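Local atomic coordinates of B-agarase (Saccharophagus degradans, PDB entry 4BQ2), a protein that hydrolyses agarose as an exo-acting beta-agarase of glycoside hydrolase family 50. Residues A[138-143]-A[151-156]; A[300-305]-A[332-337]; A[475-480]-A[592-597]. One frame throughout, in Å; residues are numbered along the deposited sequence. Where two conformers were deposited one is given.

Contact 1 (A[138-143]-A[151-156])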
loop_
_atom_site.group_PDB
_atom_site.type_symbol
_atom_site.label_atom_id
_atom_site.label_comp_id
_atom_site.label_asym_id
_atom_site.label_seq_id
_atom_site.Cartn_x
_atom_site.Cartn_y
_atom_site.Cartn_z
ATOM N N LEU A 138 -3.399 -9.590 -12.154
ATOM C CA LEU A 138 -2.089 -9.220 -11.637
ATOM C C LEU A 138 -1.961 -7.695 -11.725
ATOM O O LEU A 138 -2.404 -7.110 -12.721
ATOM C CB LEU A 138 -1.011 -9.860 -12.503
ATOM C CG LEU A 138 -0.632 -11.307 -12.134
ATOM C CD1 LEU A 138 -1.780 -12.267 -12.374
ATOM C CD2 LEU A 138 0.599 -11.697 -12.928
ATOM N N ARG A 139 -1.385 -7.051 -10.694
ATOM C CA ARG A 139 -1.215 -5.594 -10.713
ATOM C C ARG A 139 -0.291 -5.199 -11.852
ATOM O O ARG A 139 -0.468 -4.169 -12.468
ATOM C CB ARG A 139 -0.649 -5.055 -9.373
ATOM C CG ARG A 139 -0.653 -3.517 -9.300
ATOM C CD ARG A 139 -2.065 -2.967 -9.541
ATOM N NE ARG A 139 -3.057 -3.622 -8.670
ATOM C CZ ARG A 139 -3.470 -3.164 -7.492
ATOM N NH1 ARG A 139 -3.020 -1.995 -7.017
ATOM N NH2 ARG A 139 -4.367 -3.860 -6.799
ATOM N N SER A 140 0.705 -6.038 -12.115
ATOM C CA SER A 140 1.509 -5.919 -13.309
ATOM C C SER A 140 1.813 -7.326 -13.784
ATOM O O SER A 140 1.950 -8.282 -12.980
ATOM C CB SER A 140 2.804 -5.148 -13.045
ATOM O OG SER A 140 3.239 -4.496 -14.228
ATOM N N ASN A 141 1.916 -7.440 -15.102
ATOM C CA ASN A 141 2.045 -8.712 -15.764
ATOM C C ASN A 141 3.464 -9.071 -16.046
ATOM O O ASN A 141 4.337 -8.195 -16.141
ATOM C CB ASN A 141 1.271 -8.674 -17.113
ATOM C CG ASN A 141 -0.185 -9.062 -16.961
ATOM O OD1 ASN A 141 -0.596 -9.580 -15.918
ATOM N ND2 ASN A 141 -0.988 -8.806 -17.996
ATOM N N PRO A 142 3.706 -10.377 -16.277
ATOM C CA PRO A 142 4.978 -10.716 -16.896
ATOM C C PRO A 142 5.005 -10.054 -18.269
ATOM O O PRO A 142 3.946 -9.729 -18.799
ATOM C CB PRO A 142 4.933 -12.256 -17.017
ATOM C CG PRO A 142 3.513 -12.641 -16.814
ATOM C CD PRO A 142 2.834 -11.543 -16.044
ATOM N N PRO A 143 6.191 -9.844 -18.845
ATOM C CA PRO A 143 6.192 -9.184 -20.163
ATOM C C PRO A 143 5.482 -10.023 -21.234
ATOM O O PRO A 143 5.424 -11.246 -21.112
ATOM C CB PRO A 143 7.687 -9.036 -20.481
ATOM C CG PRO A 143 8.390 -9.960 -19.559
ATOM C CD PRO A 143 7.550 -10.026 -18.320
ATOM N N GLN A 151 10.513 -3.746 -18.828
ATOM C CA GLN A 151 9.171 -3.173 -18.969
ATOM C C GLN A 151 8.863 -2.282 -17.762
ATOM O O GLN A 151 8.967 -2.745 -16.620
ATOM C CB GLN A 151 8.102 -4.282 -19.114
ATOM C CG GLN A 151 6.742 -3.653 -19.351
ATOM C CD GLN A 151 5.620 -4.592 -19.734
ATOM O OE1 GLN A 151 5.560 -5.760 -19.316
ATOM N NE2 GLN A 151 4.669 -4.052 -20.465
ATOM N N PHE A 152 8.520 -1.007 -17.992
ATOM C CA PHE A 152 8.038 -0.143 -16.897
ATOM C C PHE A 152 6.858 -0.872 -16.263
ATOM O O PHE A 152 6.012 -1.476 -16.973
ATOM C CB PHE A 152 7.544 1.212 -17.409
ATOM C CG PHE A 152 8.566 2.334 -17.372
ATOM C CD1 PHE A 152 8.678 3.159 -16.250
ATOM C CD2 PHE A 152 9.346 2.634 -18.498
ATOM C CE1 PHE A 152 9.584 4.230 -16.218
ATOM C CE2 PHE A 152 10.255 3.688 -18.475
ATOM C CZ PHE A 152 10.373 4.500 -17.341
ATOM N N VAL A 153 6.772 -0.814 -14.939
ATOM C CA VAL A 153 5.772 -1.613 -14.245
ATOM C C VAL A 153 4.481 -0.837 -14.155
ATOM O O VAL A 153 4.501 0.358 -13.856
ATOM C CB VAL A 153 6.250 -1.927 -12.818
ATOM C CG1 VAL A 153 5.237 -2.718 -12.012
ATOM C CG2 VAL A 153 7.584 -2.661 -12.876
ATOM N N TRP A 154 3.347 -1.515 -14.303
ATOM C CA TRP A 154 2.072 -0.830 -14.194
ATOM C C TRP A 154 1.812 -0.407 -12.748
ATOM O O TRP A 154 1.985 -1.215 -11.830
ATOM C CB TRP A 154 0.928 -1.741 -14.651
ATOM C CG TRP A 154 -0.387 -1.040 -14.579
ATOM C CD1 TRP A 154 -1.397 -1.271 -13.688
ATOM C CD2 TRP A 154 -0.829 0.017 -15.430
ATOM N NE1 TRP A 154 -2.442 -0.398 -13.914
ATOM C CE2 TRP A 154 -2.114 0.400 -14.987
ATOM C CE3 TRP A 154 -0.257 0.686 -16.535
ATOM C CZ2 TRP A 154 -2.866 1.404 -15.626
ATOM C CZ3 TRP A 154 -1.007 1.707 -17.172
ATOM C CH2 TRP A 154 -2.295 2.054 -16.706
ATOM N N MET A 155 1.367 0.842 -12.572
ATOM C CA MET A 155 1.007 1.396 -11.272
ATOM C C MET A 155 -0.491 1.700 -11.207
ATOM O O MET A 155 -1.247 1.078 -10.417
ATOM C CB MET A 155 1.867 2.641 -10.955
ATOM C CG MET A 155 3.368 2.352 -10.949
ATOM S SD MET A 155 3.892 1.240 -9.618
ATOM C CE MET A 155 4.055 2.436 -8.288
ATOM N N TRP A 156 -0.947 2.643 -12.027
ATOM C CA TRP A 156 -2.379 3.005 -12.045
ATOM C C TRP A 156 -2.654 3.937 -13.206
ATOM O O TRP A 156 -1.718 4.458 -13.830
ATOM C CB TRP A 156 -2.783 3.734 -10.741
ATOM C CG TRP A 156 -1.758 4.737 -10.297
ATOM C CD1 TRP A 156 -1.526 5.979 -10.816
ATOM C CD2 TRP A 156 -0.805 4.557 -9.248
ATOM N NE1 TRP A 156 -0.483 6.590 -10.150
ATOM C CE2 TRP A 156 -0.017 5.728 -9.189
ATOM C CE3 TRP A 156 -0.538 3.509 -8.347
ATOM C CZ2 TRP A 156 1.023 5.886 -8.261
ATOM C CZ3 TRP A 156 0.519 3.660 -7.433
ATOM C CH2 TRP A 156 1.274 4.845 -7.394
HETATM O O HOH W 1 -1.107 0.079 -7.985
#
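Ser140, in the loop, meets the neighbouring strand residues Val153 and Trp154. With chi1 at -152°, roughly trans to the backbone N, the hydroxyl of Ser140 points across to the strand. There Ser140 OG accepts a hydrogen bond from Trp154 N, with N to OG 3.0 Å and an angle of 161° at the hydrogen. Ser140 OG also packs against Val153 CG1 at 3.5 Å. The hydroxyl thus takes the place of a backbone acceptor for the strand N-H.

The indole of Trp154 presents its edge to the loop. Arg139 O comes near the ring plane and lies 3.3 Å from Trp154 CD1. This buried carbonyl has no hydrogen-bond partner in the model; Trp154 CD1 is what it faces. Trp154 NE1 makes a weak hydrogen bond to Leu132 O.

The Arg139 side chain runs alongside the strand toward Met155. A water in the guanidinium plane joins the two: it lies 3.0 Å from Arg139 NH1 and donates to Met155 O at 2.6 Å. Arg139 NH2 is bonded to Asp712 O.

The loop runs roughly antiparallel to strand 150-155, without beta pairing. The strand sits between strands 97-104 and 110-115. Its end carries a classic beta bulge, where Met155 and Trp156 both face Thr99. Loop 138-143 packs on the strand at Ser140, whose O is bonded to Asn715 ND2, and His664 touches both Ser140 and Val153.

Contact 2 (A[300-305]-A[332-337])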
loop_
_atom_site.group_PDB
_atom_site.type_symbol
_atom_site.label_atom_id
_atom_site.label_comp_id
_atom_site.label_asym_id
_atom_site.label_seq_id
_atom_site.Cartn_x
_atom_site.Cartn_y
_atom_site.Cartn_z
ATOM N N TYR A 300 -10.908 -21.503 -10.402
ATOM C CA TYR A 300 -12.058 -22.384 -10.180
ATOM C C TYR A 300 -13.134 -21.776 -9.261
ATOM O O TYR A 300 -12.877 -20.816 -8.502
ATOM C CB TYR A 300 -11.595 -23.755 -9.687
ATOM C CG TYR A 300 -10.752 -24.495 -10.716
ATOM C CD1 TYR A 300 -9.399 -24.206 -10.865
ATOM C CD2 TYR A 300 -11.322 -25.462 -11.558
ATOM C CE1 TYR A 300 -8.621 -24.866 -11.805
ATOM C CE2 TYR A 300 -10.555 -26.124 -12.503
ATOM C CZ TYR A 300 -9.199 -25.821 -12.616
ATOM O OH TYR A 300 -8.406 -26.461 -13.541
ATOM N N ASP A 301 -14.340 -22.350 -9.328
ATOM C CA ASP A 301 -15.447 -21.927 -8.503
ATOM C C ASP A 301 -16.233 -23.143 -8.011
ATOM O O ASP A 301 -16.067 -24.257 -8.523
ATOM C CB ASP A 301 -16.333 -20.906 -9.243
ATOM C CG ASP A 301 -17.025 -19.927 -8.291
ATOM O OD1 ASP A 301 -16.945 -20.099 -7.043
ATOM O OD2 ASP A 301 -17.663 -18.973 -8.794
ATOM N N TYR A 302 -17.024 -22.936 -6.972
ATOM C CA TYR A 302 -17.795 -24.005 -6.364
ATOM C C TYR A 302 -19.276 -23.698 -6.531
ATOM O O TYR A 302 -19.653 -22.534 -6.722
ATOM C CB TYR A 302 -17.470 -24.131 -4.870
ATOM C CG TYR A 302 -16.000 -24.406 -4.547
ATOM C CD1 TYR A 302 -15.202 -25.178 -5.395
ATOM C CD2 TYR A 302 -15.413 -23.898 -3.380
ATOM C CE1 TYR A 302 -13.861 -25.423 -5.098
ATOM C CE2 TYR A 302 -14.076 -24.139 -3.089
ATOM C CZ TYR A 302 -13.312 -24.910 -3.952
ATOM O OH TYR A 302 -11.994 -25.161 -3.658
ATOM N N ASP A 303 -20.125 -24.720 -6.497
ATOM C CA ASP A 303 -21.556 -24.449 -6.592
ATOM C C ASP A 303 -22.031 -23.896 -5.240
ATOM O O ASP A 303 -21.780 -24.474 -4.178
ATOM C CB ASP A 303 -22.346 -25.659 -7.120
ATOM C CG ASP A 303 -22.264 -25.794 -8.662
ATOM O OD1 ASP A 303 -22.945 -25.029 -9.381
ATOM O OD2 ASP A 303 -21.511 -26.657 -9.163
ATOM N N GLN A 304 -22.679 -22.738 -5.314
ATOM C CA GLN A 304 -22.951 -21.850 -4.177
ATOM C C GLN A 304 -23.737 -22.472 -3.022
ATOM O O GLN A 304 -23.637 -21.991 -1.885
ATOM C CB GLN A 304 -23.564 -20.520 -4.642
ATOM C CG GLN A 304 -22.662 -19.760 -5.612
ATOM C CD GLN A 304 -21.325 -19.348 -4.988
ATOM O OE1 GLN A 304 -20.264 -19.871 -5.345
ATOM N NE2 GLN A 304 -21.374 -18.413 -4.052
ATOM N N ALA A 305 -24.477 -23.546 -3.295
ATOM C CA ALA A 305 -25.224 -24.260 -2.248
ATOM C C ALA A 305 -24.288 -24.880 -1.197
ATOM O O ALA A 305 -24.714 -25.248 -0.087
ATOM C CB ALA A 305 -26.110 -25.340 -2.871
ATOM N N ALA A 332 -15.793 -31.146 -4.797
ATOM C CA ALA A 332 -16.343 -32.049 -5.824
ATOM C C ALA A 332 -17.178 -31.326 -6.882
ATOM O O ALA A 332 -17.276 -31.797 -8.009
ATOM C CB ALA A 332 -17.141 -33.188 -5.185
ATOM N N THR A 333 -17.768 -30.185 -6.520
ATOM C CA THR A 333 -18.579 -29.375 -7.448
ATOM C C THR A 333 -17.715 -28.382 -8.230
ATOM O O THR A 333 -18.206 -27.608 -9.047
ATOM C CB THR A 333 -19.674 -28.568 -6.729
ATOM O OG1 THR A 333 -19.090 -27.434 -6.040
ATOM C CG2 THR A 333 -20.500 -29.457 -5.771
ATOM N N ARG A 334 -16.414 -28.438 -7.982
ATOM C CA ARG A 334 -15.454 -27.516 -8.585
ATOM C C ARG A 334 -15.489 -27.448 -10.125
ATOM O O ARG A 334 -15.587 -28.473 -10.814
ATOM C CB ARG A 334 -14.103 -27.881 -8.019
ATOM C CG ARG A 334 -12.861 -27.545 -8.791
ATOM C CD ARG A 334 -11.766 -28.085 -7.891
ATOM N NE ARG A 334 -10.622 -27.196 -7.843
ATOM C CZ ARG A 334 -9.602 -27.279 -8.679
ATOM N NH1 ARG A 334 -9.596 -28.222 -9.625
ATOM N NH2 ARG A 334 -8.586 -26.434 -8.555
ATOM N N HIS A 335 -15.453 -26.226 -10.650
ATOM C CA HIS A 335 -15.589 -25.976 -12.097
ATOM C C HIS A 335 -14.798 -24.748 -12.522
ATOM O O HIS A 335 -14.571 -23.821 -11.726
ATOM C CB HIS A 335 -17.073 -25.850 -12.543
ATOM C CG HIS A 335 -17.794 -24.673 -11.950
ATOM N ND1 HIS A 335 -18.536 -24.758 -10.789
ATOM C CD2 HIS A 335 -17.872 -23.379 -12.352
ATOM C CE1 HIS A 335 -19.048 -23.572 -10.508
ATOM N NE2 HIS A 335 -18.653 -22.717 -11.436
ATOM N N LEU A 336 -14.388 -24.748 -13.784
ATOM C CA LEU A 336 -13.636 -23.649 -14.353
ATOM C C LEU A 336 -14.503 -22.405 -14.506
ATOM O O LEU A 336 -15.599 -22.458 -15.057
ATOM C CB LEU A 336 -13.039 -24.077 -15.701
ATOM C CG LEU A 336 -11.824 -23.324 -16.260
ATOM C CD1 LEU A 336 -10.662 -23.391 -15.277
ATOM C CD2 LEU A 336 -11.414 -23.846 -17.642
ATOM N N ALA A 337 -14.012 -21.287 -13.989
ATOM C CA ALA A 337 -14.659 -19.989 -14.171
ATOM C C ALA A 337 -13.716 -19.036 -14.911
ATOM O O ALA A 337 -14.154 -18.160 -15.648
ATOM C CB ALA A 337 -15.086 -19.406 -12.827
#
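Arg334 reaches past Tyr302 and lays its guanidinium on Tyr300. Arg334 CB meets the edge of the Tyr302 ring, 3.8 Å from Tyr302 CE1. Arg334 CG is anti to the backbone N (chi1 155°) and passes 3.8 Å from Tyr300 CD2. The chain bends at the next torsion but one and turns the flat end over the ring. NE lies just beyond the ring's rim at the CG end and forms a salt bridge with Glu374, which also accepts a hydrogen bond from Tyr302 OH. That shared carboxylate would help fix the rotation of the guanidinium. Arg334 CZ lies 3.6 Å from Tyr300 CG, in a cation-pi contact with the planes 15° apart. Arg334 NH2 comes to 3.3 Å from Tyr300 CD1, while NH1 lies nearer CE2.

The opposite face of Tyr300 receives Leu336 CD1 in a CH-pi contact, with Leu336 CD1 3.9 Å from Tyr300 CZ. The phenol is therefore sandwiched between a charged and an apolar group.

Beside this stack, Asp301 N donates to His335 O at 2.8 Å, and His335 N returns a bond to Asp301 O at 3.0 Å. Asp303 N points almost straight at Thr333 OG1, with 174° at the hydrogen. Thr333 OG1 also bonds to Ser330 O.

Asp301 and His335 form an antiparallel hydrogen-bonded pair and Tyr300 and Leu336 a non-hydrogen-bonded one, so strand 335-336 forms the edge of a four-stranded antiparallel sheet beside 296-301.

Contact 3 (A[475-480]-A[592-597])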
loop_
_atom_site.group_PDB
_atom_site.type_symbol
_atom_site.label_atom_id
_atom_site.label_comp_id
_atom_site.label_asym_id
_atom_site.label_seq_id
_atom_site.Cartn_x
_atom_site.Cartn_y
_atom_site.Cartn_z
ATOM N N GLU A 475 -12.249 -8.403 23.660
ATOM C CA GLU A 475 -12.316 -9.840 23.951
ATOM C C GLU A 475 -11.036 -10.585 23.506
ATOM O O GLU A 475 -10.554 -11.510 24.207
ATOM C CB GLU A 475 -13.544 -10.410 23.248
ATOM C CG GLU A 475 -13.831 -11.852 23.538
ATOM C CD GLU A 475 -15.148 -12.226 22.904
ATOM O OE1 GLU A 475 -15.283 -12.067 21.680
ATOM O OE2 GLU A 475 -16.059 -12.608 23.649
ATOM N N GLU A 476 -10.480 -10.166 22.361
ATOM C CA GLU A 476 -9.224 -10.699 21.860
ATOM C C GLU A 476 -7.974 -10.362 22.668
ATOM O O GLU A 476 -7.123 -11.227 22.847
ATOM C CB GLU A 476 -8.954 -10.226 20.413
ATOM C CG GLU A 476 -10.004 -10.664 19.427
ATOM C CD GLU A 476 -9.713 -10.248 18.006
ATOM O OE1 GLU A 476 -9.395 -9.084 17.746
ATOM O OE2 GLU A 476 -9.846 -11.109 17.120
ATOM N N ILE A 477 -7.914 -9.095 23.088
ATOM C CA ILE A 477 -6.794 -8.415 23.749
ATOM C C ILE A 477 -6.647 -8.822 25.203
ATOM O O ILE A 477 -5.541 -8.860 25.758
ATOM C CB ILE A 477 -7.083 -6.890 23.738
ATOM C CG1 ILE A 477 -6.949 -6.343 22.319
ATOM C CG2 ILE A 477 -6.204 -6.132 24.707
ATOM C CD1 ILE A 477 -5.698 -6.785 21.622
ATOM N N LYS A 478 -7.788 -9.117 25.804
ATOM C CA LYS A 478 -7.902 -9.469 27.264
ATOM C C LYS A 478 -7.181 -8.481 28.168
ATOM O O LYS A 478 -6.460 -8.869 29.123
ATOM C CB LYS A 478 -7.421 -10.898 27.532
ATOM C CG LYS A 478 -8.136 -11.982 26.727
ATOM C CD LYS A 478 -7.627 -13.366 27.133
ATOM C CE LYS A 478 -8.237 -14.469 26.273
ATOM N NZ LYS A 478 -9.460 -14.961 26.971
ATOM N N ASN A 479 -7.329 -7.197 27.825
ATOM C CA ASN A 479 -6.685 -6.099 28.549
ATOM C C ASN A 479 -5.170 -6.332 28.754
ATOM O O ASN A 479 -4.601 -5.876 29.750
ATOM C CB ASN A 479 -7.419 -5.902 29.892
ATOM C CG ASN A 479 -7.049 -4.602 30.585
ATOM O OD1 ASN A 479 -6.880 -3.559 29.942
ATOM N ND2 ASN A 479 -6.975 -4.651 31.929
ATOM N N SER A 480 -4.515 -7.036 27.823
ATOM C CA SER A 480 -3.081 -7.407 28.006
ATOM C C SER A 480 -2.164 -6.187 27.941
ATOM O O SER A 480 -2.313 -5.365 27.041
ATOM C CB SER A 480 -2.604 -8.382 26.899
ATOM O OG SER A 480 -1.231 -8.716 27.095
ATOM N N HIS A 592 -14.404 2.860 25.662
ATOM C CA HIS A 592 -15.400 2.120 26.441
ATOM C C HIS A 592 -14.949 0.692 26.852
ATOM O O HIS A 592 -15.107 0.258 28.016
ATOM C CB HIS A 592 -16.711 2.040 25.648
ATOM C CG HIS A 592 -17.800 1.350 26.396
ATOM N ND1 HIS A 592 -18.595 2.003 27.313
ATOM C CD2 HIS A 592 -18.188 0.053 26.415
ATOM C CE1 HIS A 592 -19.448 1.138 27.848
ATOM N NE2 HIS A 592 -19.224 -0.049 27.313
ATOM N N TYR A 593 -14.413 -0.049 25.884
ATOM C CA TYR A 593 -14.090 -1.455 26.097
ATOM C C TYR A 593 -12.645 -1.655 26.443
ATOM O O TYR A 593 -12.297 -2.693 27.013
ATOM C CB TYR A 593 -14.441 -2.278 24.850
ATOM C CG TYR A 593 -15.936 -2.497 24.689
ATOM C CD1 TYR A 593 -16.599 -3.420 25.504
ATOM C CD2 TYR A 593 -16.676 -1.802 23.740
ATOM C CE1 TYR A 593 -17.956 -3.652 25.359
ATOM C CE2 TYR A 593 -18.043 -2.029 23.593
ATOM C CZ TYR A 593 -18.671 -2.965 24.402
ATOM O OH TYR A 593 -20.030 -3.224 24.324
ATOM N N MET A 594 -11.801 -0.697 26.061
ATOM C CA MET A 594 -10.345 -0.843 26.324
ATOM C C MET A 594 -9.851 0.458 26.879
ATOM O O MET A 594 -9.072 1.154 26.239
ATOM C CB MET A 594 -9.573 -1.238 25.041
ATOM C CG MET A 594 -9.896 -2.648 24.549
ATOM S SD MET A 594 -9.475 -2.981 22.822
ATOM C CE MET A 594 -10.786 -2.098 21.964
ATOM N N PRO A 595 -10.295 0.799 28.110
ATOM C CA PRO A 595 -9.957 2.110 28.636
ATOM C C PRO A 595 -8.468 2.369 28.877
ATOM O O PRO A 595 -8.071 3.546 28.980
ATOM C CB PRO A 595 -10.723 2.159 29.952
ATOM C CG PRO A 595 -10.807 0.731 30.393
ATOM C CD PRO A 595 -11.057 -0.008 29.090
ATOM N N ASN A 596 -7.670 1.304 29.012
ATOM C CA ASN A 596 -6.255 1.426 29.295
ATOM C C ASN A 596 -5.369 1.605 28.051
ATOM O O ASN A 596 -4.210 1.990 28.183
ATOM C CB ASN A 596 -5.771 0.196 30.049
ATOM C CG ASN A 596 -6.539 -0.057 31.334
ATOM O OD1 ASN A 596 -7.252 -1.078 31.477
ATOM N ND2 ASN A 596 -6.441 0.864 32.249
ATOM N N HIS A 597 -5.908 1.326 26.860
ATOM C CA HIS A 597 -5.066 1.174 25.673
ATOM C C HIS A 597 -5.108 2.362 24.734
ATOM O O HIS A 597 -6.138 3.023 24.621
ATOM C CB HIS A 597 -5.422 -0.131 24.947
ATOM C CG HIS A 597 -4.962 -1.330 25.702
ATOM N ND1 HIS A 597 -5.711 -1.914 26.701
ATOM C CD2 HIS A 597 -3.811 -2.037 25.625
ATOM C CE1 HIS A 597 -5.028 -2.922 27.223
ATOM N NE2 HIS A 597 -3.882 -3.031 26.568
#
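His597 turns its ring toward Ser480 through a first torsion of -72°, with CG anti to the carbonyl carbon, and a second of 86°. These torsions point NE2 at 475-480, and His597 NE2 donates to Ser480 O at 2.9 Å, with 163° at the hydrogen. The acceptor lies close to the imidazole plane, but the donor stands above the carbonyl plane. The bond therefore implies a proton on NE2.

Ile477 CG2 lies over one face of the ring, though this residue has two conformers and the contact is less certain. With the same reservation, Met594 SD lies 4.2 Å from Ile477 CG1, an apolar contact beside the ring. Tyr261 meets the histidine edge-to-face.

Each segment takes the last turn of a helix and the loop after it. Lys478 leaves helix 460-477 with positive phi, and Ser480 N bonds back to Ile477 O. Met594 to His597 form a type I beta turn after helix 565-593.

Each turn leads into a strand, 483-488 and 598-599. Such helix-to-strand loops fit the (beta/alpha)8 barrel expected for the catalytic module of this family. In that fold they lie at the end of the barrel away from the active site.

In the fold
The three contacts follow one another along the chain, and none touches another. Contacts 1 and 2 are the nearest pair, with centres about 30 Å apart and nearest atoms about 13 Å apart. Contact 3 is remote: its centre is about 43 Å from that of contact 1, across the centre of the chain, and about 41 Å from that of contact 2. Contact 1 belongs to the carbohydrate-binding-like region, which also holds the calcium ligands Asp7, Glu9, Ser37, Lys38 and Asp185. Its bonds to Asp712 and Asn715 tie that region to late parts of the chain. Contact 3 lies in the beta-galactosidase-like region, probably part of the catalytic barrel. Contact 2 forms the edge of a separate four-stranded antiparallel sheet.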